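Local coordinates for protein DNA polymerase sliding clamp 3 (Sulfolobus tokodaii, PDB 3AIZ) that forms part of a ring that encircles DNA and tethers the replicative polymerase and other DNA-processing proteins to it as a moving platform, at residues V44-I49 / S117-P122; T121-L126 / Q222-L227; Y13-L18 / I25-T30. One frame throughout, in Å; residues are numbered along the deposited sequence.

Contact 1: V44-I49 / S117-P122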
# COMPACT_ATOMS: atom_id res chain seq x y z
N VAL C 44 -34.43 1.75 -20.47
CA VAL C 44 -33.52 0.77 -21.05
C VAL C 44 -33.65 -0.57 -20.34
O VAL C 44 -33.58 -1.63 -20.96
CB VAL C 44 -32.06 1.25 -20.99
CG1 VAL C 44 -31.10 0.11 -21.33
CG2 VAL C 44 -31.84 2.43 -21.92
N THR C 45 -33.84 -0.52 -19.02
CA THR C 45 -33.91 -1.73 -18.21
C THR C 45 -35.29 -1.96 -17.63
O THR C 45 -35.86 -1.09 -16.97
CB THR C 45 -32.89 -1.70 -17.06
OG1 THR C 45 -31.57 -1.51 -17.59
CG2 THR C 45 -32.93 -3.00 -16.28
N PHE C 46 -35.84 -3.15 -17.87
CA PHE C 46 -37.09 -3.56 -17.26
C PHE C 46 -36.83 -4.70 -16.30
O PHE C 46 -36.18 -5.68 -16.66
CB PHE C 46 -38.11 -3.98 -18.32
CG PHE C 46 -39.32 -4.67 -17.75
CD1 PHE C 46 -39.43 -6.05 -17.81
CD2 PHE C 46 -40.33 -3.95 -17.15
CE1 PHE C 46 -40.54 -6.69 -17.29
CE2 PHE C 46 -41.44 -4.58 -16.62
CZ PHE C 46 -41.54 -5.95 -16.69
N ILE C 47 -37.34 -4.58 -15.08
CA ILE C 47 -37.05 -5.54 -14.03
C ILE C 47 -38.30 -6.30 -13.60
O ILE C 47 -39.31 -5.70 -13.22
CB ILE C 47 -36.42 -4.86 -12.81
CG1 ILE C 47 -35.23 -4.00 -13.25
CG2 ILE C 47 -36.00 -5.89 -11.78
CD1 ILE C 47 -34.56 -3.24 -12.13
N ASP C 48 -38.23 -7.62 -13.65
CA ASP C 48 -39.35 -8.47 -13.25
C ASP C 48 -38.90 -9.50 -12.22
O ASP C 48 -38.22 -10.47 -12.56
CB ASP C 48 -39.95 -9.16 -14.47
CG ASP C 48 -41.19 -9.96 -14.14
OD1 ASP C 48 -41.98 -9.49 -13.30
OD2 ASP C 48 -41.37 -11.05 -14.72
N ILE C 49 -39.29 -9.29 -10.97
CA ILE C 49 -38.88 -10.17 -9.88
C ILE C 49 -40.05 -10.95 -9.30
O ILE C 49 -41.15 -10.42 -9.13
CB ILE C 49 -38.21 -9.37 -8.75
CG1 ILE C 49 -36.99 -8.62 -9.28
CG2 ILE C 49 -37.81 -10.30 -7.61
CD1 ILE C 49 -36.32 -7.73 -8.25
N SER C 117 -46.80 3.56 -9.38
CA SER C 117 -47.15 3.40 -10.78
C SER C 117 -47.31 1.93 -11.14
O SER C 117 -46.74 1.06 -10.50
CB SER C 117 -46.08 4.04 -11.67
OG SER C 117 -45.95 5.42 -11.41
N GLU C 118 -48.11 1.67 -12.17
CA GLU C 118 -48.23 0.33 -12.72
C GLU C 118 -47.27 0.18 -13.89
O GLU C 118 -47.26 1.02 -14.80
CB GLU C 118 -49.66 0.06 -13.18
CG GLU C 118 -50.69 0.08 -12.06
CD GLU C 118 -52.10 -0.16 -12.56
OE1 GLU C 118 -52.29 -0.26 -13.79
OE2 GLU C 118 -53.03 -0.25 -11.72
N ILE C 119 -46.46 -0.87 -13.87
CA ILE C 119 -45.48 -1.08 -14.92
C ILE C 119 -45.96 -2.12 -15.93
O ILE C 119 -46.18 -3.28 -15.59
CB ILE C 119 -44.10 -1.51 -14.35
CG1 ILE C 119 -43.53 -0.43 -13.43
CG2 ILE C 119 -43.13 -1.79 -15.48
CD1 ILE C 119 -44.14 -0.41 -12.05
N GLU C 120 -46.14 -1.68 -17.17
CA GLU C 120 -46.60 -2.55 -18.24
C GLU C 120 -45.44 -3.35 -18.83
O GLU C 120 -44.35 -2.81 -19.03
CB GLU C 120 -47.27 -1.73 -19.34
CG GLU C 120 -47.68 -2.52 -20.57
CD GLU C 120 -48.35 -1.66 -21.63
OE1 GLU C 120 -48.79 -0.55 -21.29
OE2 GLU C 120 -48.43 -2.11 -22.79
N THR C 121 -45.68 -4.63 -19.10
CA THR C 121 -44.67 -5.50 -19.69
C THR C 121 -44.27 -5.01 -21.08
O THR C 121 -45.12 -4.87 -21.97
CB THR C 121 -45.15 -6.95 -19.78
OG1 THR C 121 -45.28 -7.50 -18.46
CG2 THR C 121 -44.16 -7.79 -20.58
N PRO C 122 -42.97 -4.74 -21.28
CA PRO C 122 -42.44 -4.15 -22.51
C PRO C 122 -42.46 -5.11 -23.70
O PRO C 122 -42.65 -4.67 -24.84
CB PRO C 122 -40.98 -3.83 -22.15
CG PRO C 122 -40.92 -3.88 -20.65
CD PRO C 122 -41.92 -4.92 -20.26

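Contact 2: T121-L126 / Q222-L227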
# COMPACT_ATOMS: atom_id res chain seq x y z
N THR C 121 -45.68 -4.63 -19.10
CA THR C 121 -44.67 -5.50 -19.69
C THR C 121 -44.27 -5.01 -21.08
O THR C 121 -45.12 -4.87 -21.97
CB THR C 121 -45.15 -6.95 -19.78
OG1 THR C 121 -45.28 -7.50 -18.46
CG2 THR C 121 -44.16 -7.79 -20.58
N PRO C 122 -42.97 -4.74 -21.28
CA PRO C 122 -42.44 -4.15 -22.51
C PRO C 122 -42.46 -5.11 -23.70
O PRO C 122 -42.65 -4.67 -24.84
CB PRO C 122 -40.98 -3.83 -22.15
CG PRO C 122 -40.92 -3.88 -20.65
CD PRO C 122 -41.92 -4.92 -20.26
N ASN C 123 -42.27 -6.40 -23.44
CA ASN C 123 -42.15 -7.38 -24.52
C ASN C 123 -43.24 -8.45 -24.51
O ASN C 123 -43.31 -9.27 -23.59
CB ASN C 123 -40.77 -8.04 -24.49
CG ASN C 123 -39.64 -7.04 -24.68
OD1 ASN C 123 -39.46 -6.49 -25.76
ND2 ASN C 123 -38.88 -6.79 -23.62
N LEU C 124 -44.08 -8.43 -25.54
CA LEU C 124 -45.14 -9.42 -25.70
C LEU C 124 -44.56 -10.83 -25.75
O LEU C 124 -44.89 -11.68 -24.92
CB LEU C 124 -45.94 -9.14 -26.97
CG LEU C 124 -46.69 -7.81 -27.03
CD1 LEU C 124 -47.27 -7.57 -28.41
CD2 LEU C 124 -47.78 -7.77 -25.97
N ASN C 125 -43.70 -11.08 -26.73
CA ASN C 125 -43.04 -12.37 -26.86
C ASN C 125 -41.58 -12.22 -27.27
O ASN C 125 -41.26 -11.43 -28.16
CB ASN C 125 -43.77 -13.26 -27.87
CG ASN C 125 -43.20 -14.66 -27.93
OD1 ASN C 125 -42.48 -15.09 -27.03
ND2 ASN C 125 -43.53 -15.38 -29.00
N LEU C 126 -40.70 -12.97 -26.61
CA LEU C 126 -39.27 -12.89 -26.89
C LEU C 126 -38.66 -14.27 -27.12
O LEU C 126 -38.72 -15.14 -26.26
CB LEU C 126 -38.55 -12.18 -25.75
CG LEU C 126 -37.85 -10.87 -26.12
CD1 LEU C 126 -38.80 -9.95 -26.88
CD2 LEU C 126 -37.31 -10.17 -24.88
N GLN C 222 -30.59 -7.30 -31.83
CA GLN C 222 -31.73 -6.40 -31.83
C GLN C 222 -32.81 -6.74 -30.81
O GLN C 222 -33.90 -6.16 -30.83
CB GLN C 222 -32.35 -6.30 -33.23
CG GLN C 222 -31.45 -5.62 -34.26
CD GLN C 222 -32.05 -5.65 -35.65
OE1 GLN C 222 -32.87 -6.51 -35.97
NE2 GLN C 222 -31.63 -4.71 -36.49
N ILE C 223 -32.53 -7.69 -29.93
CA ILE C 223 -33.45 -8.03 -28.85
C ILE C 223 -32.79 -7.83 -27.49
O ILE C 223 -31.56 -7.91 -27.38
CB ILE C 223 -34.01 -9.46 -28.97
CG1 ILE C 223 -32.93 -10.49 -28.62
CG2 ILE C 223 -34.57 -9.70 -30.36
CD1 ILE C 223 -33.45 -11.91 -28.58
N PRO C 224 -33.59 -7.57 -26.45
CA PRO C 224 -33.07 -7.28 -25.11
C PRO C 224 -32.23 -8.41 -24.53
O PRO C 224 -32.45 -9.58 -24.87
CB PRO C 224 -34.34 -7.09 -24.27
CG PRO C 224 -35.41 -6.75 -25.25
CD PRO C 224 -35.06 -7.52 -26.49
N LEU C 225 -31.29 -8.06 -23.67
CA LEU C 225 -30.53 -9.05 -22.91
C LEU C 225 -31.32 -9.42 -21.67
O LEU C 225 -31.70 -8.54 -20.89
CB LEU C 225 -29.17 -8.47 -22.51
CG LEU C 225 -28.45 -9.16 -21.34
CD1 LEU C 225 -28.11 -10.61 -21.67
CD2 LEU C 225 -27.20 -8.39 -20.95
N LYS C 226 -31.58 -10.71 -21.48
CA LYS C 226 -32.29 -11.15 -20.29
C LYS C 226 -31.37 -11.83 -19.29
O LYS C 226 -30.96 -12.97 -19.48
CB LYS C 226 -33.45 -12.08 -20.64
CG LYS C 226 -34.29 -12.46 -19.43
CD LYS C 226 -35.31 -13.54 -19.74
CE LYS C 226 -36.09 -13.91 -18.49
NZ LYS C 226 -36.95 -15.11 -18.70
N LEU C 227 -31.03 -11.11 -18.22
CA LEU C 227 -30.29 -11.70 -17.12
C LEU C 227 -31.27 -12.16 -16.05
O LEU C 227 -31.90 -11.35 -15.38
CB LEU C 227 -29.31 -10.69 -16.52
CG LEU C 227 -28.20 -10.17 -17.43
CD1 LEU C 227 -27.42 -9.06 -16.74
CD2 LEU C 227 -27.27 -11.31 -17.85

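Contact 3: Y13-L18 / I25-T30. With SO4 (sulfate ion), chain G.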
# COMPACT_ATOMS: atom_id res chain seq x y z
N TYR C 13 -29.92 -7.50 -0.42
CA TYR C 13 -29.15 -7.16 -1.61
C TYR C 13 -30.00 -7.12 -2.88
O TYR C 13 -29.61 -6.49 -3.87
CB TYR C 13 -27.96 -8.11 -1.78
CG TYR C 13 -26.76 -7.73 -0.95
CD1 TYR C 13 -26.58 -8.23 0.33
CD2 TYR C 13 -25.81 -6.84 -1.45
CE1 TYR C 13 -25.48 -7.88 1.09
CE2 TYR C 13 -24.71 -6.48 -0.69
CZ TYR C 13 -24.55 -7.00 0.57
OH TYR C 13 -23.45 -6.65 1.33
N ILE C 14 -31.14 -7.80 -2.86
CA ILE C 14 -32.08 -7.73 -3.97
C ILE C 14 -32.54 -6.30 -4.17
O ILE C 14 -32.71 -5.83 -5.30
CB ILE C 14 -33.31 -8.62 -3.73
CG1 ILE C 14 -32.90 -10.08 -3.54
CG2 ILE C 14 -34.30 -8.49 -4.88
CD1 ILE C 14 -34.07 -11.01 -3.27
N PHE C 15 -32.74 -5.60 -3.06
CA PHE C 15 -33.25 -4.23 -3.08
C PHE C 15 -32.13 -3.21 -3.25
O PHE C 15 -32.34 -2.10 -3.73
CB PHE C 15 -34.06 -3.95 -1.82
CG PHE C 15 -35.25 -4.85 -1.66
CD1 PHE C 15 -35.10 -6.12 -1.13
CD2 PHE C 15 -36.51 -4.43 -2.05
CE1 PHE C 15 -36.19 -6.96 -0.99
CE2 PHE C 15 -37.60 -5.27 -1.91
CZ PHE C 15 -37.44 -6.53 -1.38
N ARG C 16 -30.92 -3.60 -2.84
CA ARG C 16 -29.75 -2.75 -3.04
C ARG C 16 -29.38 -2.74 -4.52
O ARG C 16 -28.85 -1.75 -5.03
CB ARG C 16 -28.58 -3.25 -2.18
CG ARG C 16 -28.91 -3.33 -0.70
CD ARG C 16 -27.75 -3.86 0.10
NE ARG C 16 -26.58 -2.99 0.01
CZ ARG C 16 -25.45 -3.18 0.68
NH1 ARG C 16 -25.33 -4.22 1.50
NH2 ARG C 16 -24.43 -2.34 0.53
N THR C 17 -29.65 -3.84 -5.21
CA THR C 17 -29.46 -3.91 -6.65
C THR C 17 -30.43 -2.97 -7.35
O THR C 17 -30.05 -2.23 -8.25
CB THR C 17 -29.68 -5.34 -7.19
OG1 THR C 17 -28.71 -6.23 -6.64
CG2 THR C 17 -29.56 -5.35 -8.71
N LEU C 18 -31.69 -3.02 -6.92
CA LEU C 18 -32.74 -2.20 -7.52
C LEU C 18 -32.47 -0.70 -7.39
O LEU C 18 -32.89 0.08 -8.24
CB LEU C 18 -34.10 -2.55 -6.93
CG LEU C 18 -34.63 -3.96 -7.20
CD1 LEU C 18 -35.95 -4.19 -6.48
CD2 LEU C 18 -34.80 -4.18 -8.70
N ILE C 25 -40.17 1.52 -5.50
CA ILE C 25 -40.60 0.19 -5.91
C ILE C 25 -41.98 -0.11 -5.33
O ILE C 25 -42.39 0.47 -4.33
CB ILE C 25 -39.62 -0.91 -5.47
CG1 ILE C 25 -39.71 -1.16 -3.97
CG2 ILE C 25 -38.20 -0.54 -5.88
CD1 ILE C 25 -38.91 -2.36 -3.51
N THR C 26 -42.69 -1.03 -5.98
CA THR C 26 -44.01 -1.42 -5.53
C THR C 26 -44.03 -2.88 -5.13
O THR C 26 -44.14 -3.77 -5.97
CB THR C 26 -45.06 -1.19 -6.64
OG1 THR C 26 -45.06 0.19 -7.03
CG2 THR C 26 -46.44 -1.58 -6.15
N LEU C 27 -43.92 -3.13 -3.83
CA LEU C 27 -44.02 -4.49 -3.30
C LEU C 27 -45.44 -5.00 -3.50
O LEU C 27 -46.38 -4.53 -2.85
CB LEU C 27 -43.65 -4.52 -1.82
CG LEU C 27 -42.25 -4.02 -1.47
CD1 LEU C 27 -42.06 -3.94 0.03
CD2 LEU C 27 -41.19 -4.92 -2.10
N ASP C 28 -45.60 -5.96 -4.41
CA ASP C 28 -46.91 -6.50 -4.73
C ASP C 28 -47.07 -7.91 -4.17
O ASP C 28 -46.69 -8.89 -4.80
CB ASP C 28 -47.12 -6.51 -6.25
CG ASP C 28 -48.47 -7.06 -6.65
OD1 ASP C 28 -49.31 -7.30 -5.76
OD2 ASP C 28 -48.70 -7.24 -7.87
N PHE C 29 -47.64 -8.00 -2.97
CA PHE C 29 -47.85 -9.29 -2.32
C PHE C 29 -49.10 -9.99 -2.84
O PHE C 29 -50.21 -9.49 -2.70
CB PHE C 29 -47.94 -9.11 -0.80
CG PHE C 29 -46.68 -8.57 -0.18
CD1 PHE C 29 -46.49 -7.21 -0.05
CD2 PHE C 29 -45.70 -9.43 0.28
CE1 PHE C 29 -45.34 -6.71 0.52
CE2 PHE C 29 -44.54 -8.93 0.84
CZ PHE C 29 -44.36 -7.57 0.96
N THR C 30 -48.91 -11.16 -3.45
CA THR C 30 -50.02 -11.94 -3.97
C THR C 30 -50.05 -13.32 -3.33
O THR C 30 -49.14 -13.69 -2.59
CB THR C 30 -49.93 -12.09 -5.50
OG1 THR C 30 -48.78 -12.87 -5.84
CG2 THR C 30 -49.85 -10.73 -6.17
S SO4 G . -24.75 0.16 -2.00
O1 SO4 G . -24.99 0.30 -3.43
O2 SO4 G . -26.01 -0.14 -1.32
O3 SO4 G . -23.80 -0.92 -1.77
O4 SO4 G . -24.20 1.41 -1.48

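Contact 1: V44-I49 / S117-P122
Pro122 rests on one face of the Phe46 ring, its CD standing 3.4 Å from the ring centroid and only 3° off the normal, a well-centred CH-pi contact. The two side chains run at about a right angle: Pro122 CD occupies the middle of the face, while CG is displaced toward the stem of the phenyl and lies 3.4 Å from Phe46 CG. The phenyl reaches the loop because Phe46 CG is anti to the backbone N (chi1 168°), on the side of its strand where the loop passes. This loop, 117-122, belongs to the interdomain connector of the PCNA fold, the long crossing that joins the N-terminal and C-terminal halves over the outer surface of the sheet shared by both. In PCNA relatives the connector borders the site where partner proteins dock, and the same use is probable here. Ile119 meets the ring differently, at its edge and close to its plane, with CG2 at 3.5 Å from Phe46 CE2; the CG1 branch of Ile119 leads off from the aromatic. No hydrogen bond links the two segments, so shape and apolar surface do the work. Phe46 is paired through its backbone with Tyr240 on the adjacent strand 235-241, and the side chains of Phe46, Ile119 and Thr121 all touch Arg37 of strand 33-39.

Contact 2: T121-L126 / Q222-L227
Leu126 and Pro224 supply the apolar part of this contact, the leucine bringing a single methyl, CD2, to 3.8 Å from Pro224 CD and 3.9 Å from Pro224 CG. The two side chains approach at a slant, and the methyl meets the CG-CD side of the pyrrolidine. The second kind of interaction sets a polar group against an apolar one: the amide of Asn123 passes alongside the same proline, pointing the opposite way, with its ND2 at 3.8 Å from Pro224 CG. With CG anti to its own carbonyl carbon (chi1 -61°), Asn123 extends this amide beside the proline ring. Pro224 thus receives Asn123 and Leu126 of the loop together, and the loop here forms the later part of the interdomain connector of the PCNA fold, on the way to strand 130-135. Hydrogen bonds between the segments are absent; polar pairing belongs to the surroundings. Ile223 O accepts a bond from Tyr197 OH, and strand 223-231 is tied into the sheet through backbone pairs such as Leu225 with Ile241. Phe128, further along the connector, continues the covering of the strand by touching the side chains of Ile223 and Lys226.

Contact 3: Y13-L18 / I25-T30
The Phe15 ring meets strand 25-29 with its edge: Ile25 CD1 and Leu27 CD2 both lie near its plane, the first 3.5 Å from Phe15 CD2 and the second 3.6 Å from Phe15 CE2. Each aliphatic side chain crosses the phenyl at about a right angle. Two further aromatic rings lie against it, Phe74 in an edge-to-face pairing and Phe11 with its plane inclined to it. A second flat group, the Tyr13 ring, carries Arg16 CD over one face, offset toward the rim. Beyond CD the Arg16 chain bends at chi3 (62°), which turns an edge of its guanidinium to a sulfate ion, probably from the crystallisation liquor: NE donates to sulfate O2 at 3.2 Å with an N-H...O angle of 154°, and NH2 donates to sulfate O3 at 2.8 Å, with a further weak bond from NH2 to O2. Helices of this kind line the central channel in PCNA rings, so the anion may mark a place where a DNA phosphate could come near. One helical turn back, Tyr13 O takes two donors, Thr17 N and Thr17 OG1 (2.9 Å), from opposite faces of its carbonyl plane. On the apolar side Leu18 adds a looser touch, Leu18 CD1 to Ile25 CG2 at 4.3 Å. The short helix and strand segments run roughly antiparallel, at 146°, their axes 11.6 Å apart at closest approach, as expected where a helix packs on a sheet through intervening side chains. Helix 71-78 lies alongside, Leu71 touching Leu18 and Ile25, and Thr75 touching Phe15, while strand 33-39 brings Ile36 against Phe15 and Leu27, and strand 45-52 receives Ile14 and Leu18.

How the contacts relate
All three contacts reach the same antiparallel sheet, but from different sides and depths. Contact 3 is buried, a helix packed on the sheet by aliphatic and aromatic side chains, whereas contacts 1 and 2 lie at the surface, where the connector passes over strands from the two halves of the chain. Those two follow one another along the loop, sharing Thr121 and Pro122, and both rely on a proline: one on the loop set against an aromatic face, the other on the strand receiving a methyl and an amide. Strand 45-52 joins contacts 1 and 3, since Ile47 CD1 packs on Leu18 CD2 at 3.6 Å; contacts 2 and 3 do not touch.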